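Tailspike protein (Siphovirus 9NA, PDB 3RIQ) probably binds the O-antigen of Salmonella lipopolysaccharide as the phage's receptor and cleaves it as an endorhamnosidase. Local coordinates at residues 19-22 against 23-27; 531-534 against 535-539. All coordinates share one frame; numbering follows the deposited sequence.

Contact 1 of 2, residues 19-22 against 23-27; sequences DYMT and LQEAA
With chi1 at 67°, Thr22 places OG1 between its backbone N and carbonyl carbon, over the first turn of the helix, while Glu25, its CG beside the backbone N and the chain extended beyond CG, reaches back past Thr22 to the loop. The two side chains lie roughly perpendicular and complete a capping box at the start of helix 23-29. Thr22 is the N-cap: OG1 accepts from Glu25 N at 3.0 Å in a nearly straight bond (162°), and in return Thr22 N donates to Glu25 OE1, also at 3.0 Å, approaching from above the carboxylate plane. The same oxygen accepts a second hydrogen bond, from Met21 N, which lies 2.8 Å from Glu25 OE1 and approaches it nearly along the C-O bond, so OE1 is held by two consecutive amides of the loop. The helical hydrogen-bond pattern begins here too, with Ala26 N donating to Thr22 O at 3.2 Å.

Tyr20 packs against the first turn of the helix. Glu25 O and Ala26 CA lie over one face of its ring, the latter in a CH-pi contact 4.0 Å from the centroid, and Tyr20 CD2 touches Ala26 CB at 3.6 Å. Asp19 CB covers the opposite face of the ring near its rim. The Glu25 chain runs back past Tyr20, whose CB rests against OE1 and CB of Glu25, and the ring and carboxylate planes are inclined at 56°. Beyond the turn, Leu23 and Ala26 pack on Leu17 and strand 33-36, and Lys9 of a second subunit packs on Asp19 and Tyr20.

The cap thus supplies acceptors to amides at the helix start and just before it. The positive end of the helix dipole, together with the two N-H groups, would be expected to stabilise the carboxylate of Glu25 in its charged form.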
loop_
_atom_site.group_PDB
_atom_site.type_symbol
_atom_site.label_atom_id
_atom_site.label_comp_id
_atom_site.label_asym_id
_atom_site.label_seq_id
_atom_site.Cartn_x
_atom_site.Cartn_y
_atom_site.Cartn_z
ATOM N N ASP A 19 23.653 -18.374 40.326
ATOM C CA ASP A 19 24.671 -18.196 41.374
ATOM C C ASP A 19 24.129 -17.443 42.615
ATOM O O ASP A 19 24.858 -17.260 43.594
ATOM C CB ASP A 19 25.867 -17.440 40.788
ATOM C CG ASP A 19 26.761 -18.318 39.928
ATOM O OD1 ASP A 19 26.823 -19.571 40.147
ATOM O OD2 ASP A 19 27.467 -17.745 39.049
ATOM N N TYR A 20 22.875 -16.989 42.557
ATOM C CA TYR A 20 22.274 -16.127 43.613
ATOM C C TYR A 20 20.905 -16.638 44.051
ATOM O O TYR A 20 20.260 -17.429 43.348
ATOM C CB TYR A 20 22.177 -14.653 43.161
ATOM C CG TYR A 20 23.480 -14.203 42.556
ATOM C CD1 TYR A 20 24.517 -13.729 43.362
ATOM C CD2 TYR A 20 23.714 -14.342 41.189
ATOM C CE1 TYR A 20 25.739 -13.387 42.822
ATOM C CE2 TYR A 20 24.943 -14.001 40.637
ATOM C CZ TYR A 20 25.960 -13.546 41.459
ATOM O OH TYR A 20 27.190 -13.244 40.890
ATOM N N MET A 21 20.440 -16.134 45.190
ATOM C CA MET A 21 19.078 -16.459 45.624
ATOM C C MET A 21 18.040 -15.554 44.977
ATOM O O MET A 21 16.923 -15.996 44.690
ATOM C CB MET A 21 18.952 -16.406 47.151
ATOM C CG MET A 21 19.606 -17.582 47.862
ATOM S SD MET A 21 18.862 -19.153 47.362
ATOM C CE MET A 21 17.270 -19.115 48.191
ATOM N N THR A 22 18.401 -14.291 44.738
ATOM C CA THR A 22 17.429 -13.303 44.244
ATOM C C THR A 22 17.963 -12.610 42.996
ATOM O O THR A 22 19.188 -12.524 42.776
ATOM C CB THR A 22 17.093 -12.202 45.279
ATOM O OG1 THR A 22 18.237 -11.390 45.515
ATOM C CG2 THR A 22 16.597 -12.789 46.626
ATOM N N LEU A 23 17.039 -12.025 42.238
ATOM C CA LEU A 23 17.388 -11.204 41.099
ATOM C C LEU A 23 18.147 -9.936 41.523
ATOM O O LEU A 23 19.092 -9.524 40.841
ATOM C CB LEU A 23 16.129 -10.847 40.311
ATOM C CG LEU A 23 16.363 -10.215 38.947
ATOM C CD1 LEU A 23 17.357 -11.001 38.056
ATOM C CD2 LEU A 23 14.950 -10.063 38.268
ATOM N N GLN A 24 17.795 -9.366 42.673
ATOM C CA GLN A 24 18.547 -8.215 43.192
ATOM C C GLN A 24 20.014 -8.579 43.469
ATOM O O GLN A 24 20.932 -7.828 43.090
ATOM C CB GLN A 24 17.910 -7.648 44.472
ATOM C CG GLN A 24 18.744 -6.488 45.077
ATOM C CD GLN A 24 18.696 -5.277 44.138
ATOM O OE1 GLN A 24 17.642 -4.652 43.966
ATOM N NE2 GLN A 24 19.809 -5.001 43.467
ATOM N N GLU A 25 20.257 -9.735 44.080
ATOM C CA GLU A 25 21.661 -10.123 44.327
ATOM C C GLU A 25 22.445 -10.248 43.015
ATOM O O GLU A 25 23.598 -9.820 42.916
ATOM C CB GLU A 25 21.712 -11.447 45.083
ATOM C CG GLU A 25 21.352 -11.341 46.557
ATOM C CD GLU A 25 20.934 -12.656 47.193
ATOM O OE1 GLU A 25 20.745 -13.658 46.471
ATOM O OE2 GLU A 25 20.768 -12.672 48.426
ATOM N N ALA A 26 21.799 -10.801 41.989
ATOM C CA ALA A 26 22.430 -10.937 40.672
ATOM C C ALA A 26 22.677 -9.549 40.032
ATOM O O ALA A 26 23.762 -9.290 39.502
ATOM C CB ALA A 26 21.564 -11.828 39.761
ATOM N N ALA A 27 21.683 -8.656 40.131
ATOM C CA ALA A 27 21.810 -7.308 39.588
ATOM C C ALA A 27 22.932 -6.536 40.271
ATOM O O ALA A 27 23.684 -5.821 39.590
ATOM C CB ALA A 27 20.514 -6.554 39.767
#

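Contact 2 of 2, residues 531-534 against 535-539; sequences AKKP and DGTFV
Lys533 NZ is gripped by two waters and, through a weak bond, by Thr537 OG1 across the loop of a beta hairpin. Strands 527-532 and 538-542 are joined here through a type I turn from Lys533 to Gly536, defined by Gly536 N donating to Lys533 O at 3.0 Å. Gly536 sits at positive phi (90°), a conformation glycine adopts readily, and Lys533 N donates to Thr537 O at 2.8 Å; together these fit a type I turn with a G1 bulge. Asp535 OD1 takes two hydrogen bonds from Thr537, one from its hydroxyl OG1 at 2.7 Å on the syn side and one from its backbone N at 3.0 Å, which comes from above the carboxylate plane. The bond from Thr537 N makes an Asx turn. Lys532 and Phe538 follow as an antiparallel non-hydrogen-bonded pair, then Ala531 and Val539 as a hydrogen-bonded one.

The extended Lys532 chain passes obliquely by the CE2-CZ side of the Phe538 ring, with CD 3.6 Å from Phe538 CZ; its ammonium goes on to the carbonyls of Leu511 and Glu512. Lys533 instead bends at chi3 (-91°) across the hairpin, bringing CE to 3.8 Å from Val539 CG1. Pro534 and Ala531 meet Phe521 of a third subunit. Of the two waters on Lys533 NZ, one donates a hydrogen bond to Phe538 O, while the other, 3.0 Å from Lys533 NZ, donates to Asp535 OD2.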
loop_
_atom_site.group_PDB
_atom_site.type_symbol
_atom_site.label_atom_id
_atom_site.label_comp_id
_atom_site.label_asym_id
_atom_site.label_seq_id
_atom_site.Cartn_x
_atom_site.Cartn_y
_atom_site.Cartn_z
ATOM N N ALA A 531 -43.481 28.064 -33.018
ATOM C CA ALA A 531 -42.159 28.295 -33.626
ATOM C C ALA A 531 -41.588 29.595 -33.135
ATOM O O ALA A 531 -42.222 30.644 -33.311
ATOM C CB ALA A 531 -42.282 28.351 -35.114
ATOM N N LYS A 532 -40.382 29.528 -32.562
ATOM C CA LYS A 532 -39.631 30.720 -32.197
ATOM C C LYS A 532 -38.641 30.998 -33.330
ATOM O O LYS A 532 -37.680 30.268 -33.520
ATOM C CB LYS A 532 -38.916 30.499 -30.857
ATOM C CG LYS A 532 -38.296 31.803 -30.282
ATOM C CD LYS A 532 -37.744 31.614 -28.873
ATOM C CE LYS A 532 -37.280 32.962 -28.275
ATOM N NZ LYS A 532 -36.941 32.881 -26.811
ATOM N N LYS A 533 -38.921 32.036 -34.116
ATOM C CA LYS A 533 -38.144 32.349 -35.313
ATOM C C LYS A 533 -36.707 32.795 -34.993
ATOM O O LYS A 533 -36.375 33.037 -33.840
ATOM C CB LYS A 533 -38.885 33.427 -36.125
ATOM C CG LYS A 533 -40.176 32.915 -36.782
ATOM C CD LYS A 533 -40.898 34.058 -37.546
ATOM C CE LYS A 533 -41.909 34.781 -36.659
ATOM N NZ LYS A 533 -42.446 36.115 -37.212
ATOM N N PRO A 534 -35.847 32.909 -36.023
ATOM C CA PRO A 534 -34.475 33.361 -35.789
ATOM C C PRO A 534 -34.364 34.752 -35.137
ATOM O O PRO A 534 -33.364 35.026 -34.445
ATOM C CB PRO A 534 -33.862 33.335 -37.190
ATOM C CG PRO A 534 -34.597 32.193 -37.875
ATOM C CD PRO A 534 -36.028 32.378 -37.389
ATOM N N ASP A 535 -35.384 35.594 -35.327
ATOM C CA ASP A 535 -35.373 36.933 -34.731
ATOM C C ASP A 535 -36.022 36.972 -33.341
ATOM O O ASP A 535 -36.100 38.045 -32.735
ATOM C CB ASP A 535 -35.984 37.981 -35.685
ATOM C CG ASP A 535 -37.480 37.804 -35.888
ATOM O OD1 ASP A 535 -38.066 36.881 -35.295
ATOM O OD2 ASP A 535 -38.082 38.583 -36.670
ATOM N N GLY A 536 -36.453 35.817 -32.820
ATOM C CA GLY A 536 -37.039 35.753 -31.466
ATOM C C GLY A 536 -38.551 35.941 -31.396
ATOM O O GLY A 536 -39.155 35.722 -30.338
ATOM N N THR A 537 -39.175 36.323 -32.510
ATOM C CA THR A 537 -40.640 36.420 -32.562
ATOM C C THR A 537 -41.263 35.039 -32.807
ATOM O O THR A 537 -40.563 34.089 -33.172
ATOM C CB THR A 537 -41.126 37.403 -33.637
ATOM O OG1 THR A 537 -40.716 36.954 -34.936
ATOM C CG2 THR A 537 -40.542 38.792 -33.370
ATOM N N PHE A 538 -42.575 34.952 -32.638
ATOM C CA PHE A 538 -43.276 33.676 -32.635
ATOM C C PHE A 538 -44.403 33.590 -33.661
ATOM O O PHE A 538 -45.101 34.594 -33.932
ATOM C CB PHE A 538 -43.896 33.445 -31.254
ATOM C CG PHE A 538 -42.890 33.232 -30.147
ATOM C CD1 PHE A 538 -42.364 34.318 -29.452
ATOM C CD2 PHE A 538 -42.511 31.933 -29.760
ATOM C CE1 PHE A 538 -41.435 34.138 -28.423
ATOM C CE2 PHE A 538 -41.591 31.734 -28.704
ATOM C CZ PHE A 538 -41.043 32.850 -28.046
ATOM N N VAL A 539 -44.598 32.374 -34.189
ATOM C CA VAL A 539 -45.777 32.029 -34.988
ATOM C C VAL A 539 -46.210 30.616 -34.611
ATOM O O VAL A 539 -45.408 29.800 -34.117
ATOM C CB VAL A 539 -45.529 32.113 -36.532
ATOM C CG1 VAL A 539 -45.502 33.599 -37.007
ATOM C CG2 VAL A 539 -44.248 31.364 -36.955
HETATM O O HOH W 1 -44.470 36.703 -35.430
HETATM O O HOH W 2 -39.984 37.407 -38.240
#

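Contact 1 and contact 2 lie near the two extremes of an elongated chain, on opposite sides of its centre, with their own centres about 107 Å apart and their nearest atoms about 94 Å apart. They do not touch. Between them along the chain runs the right-handed beta-helix, followed by a five-stranded antiparallel sheet. Residues 19-27 form the capped N-terminus of a helix beside the first strands of the solenoid, whereas residues 531-539 turn a hairpin in the three-stranded antiparallel sheet at the C-terminus.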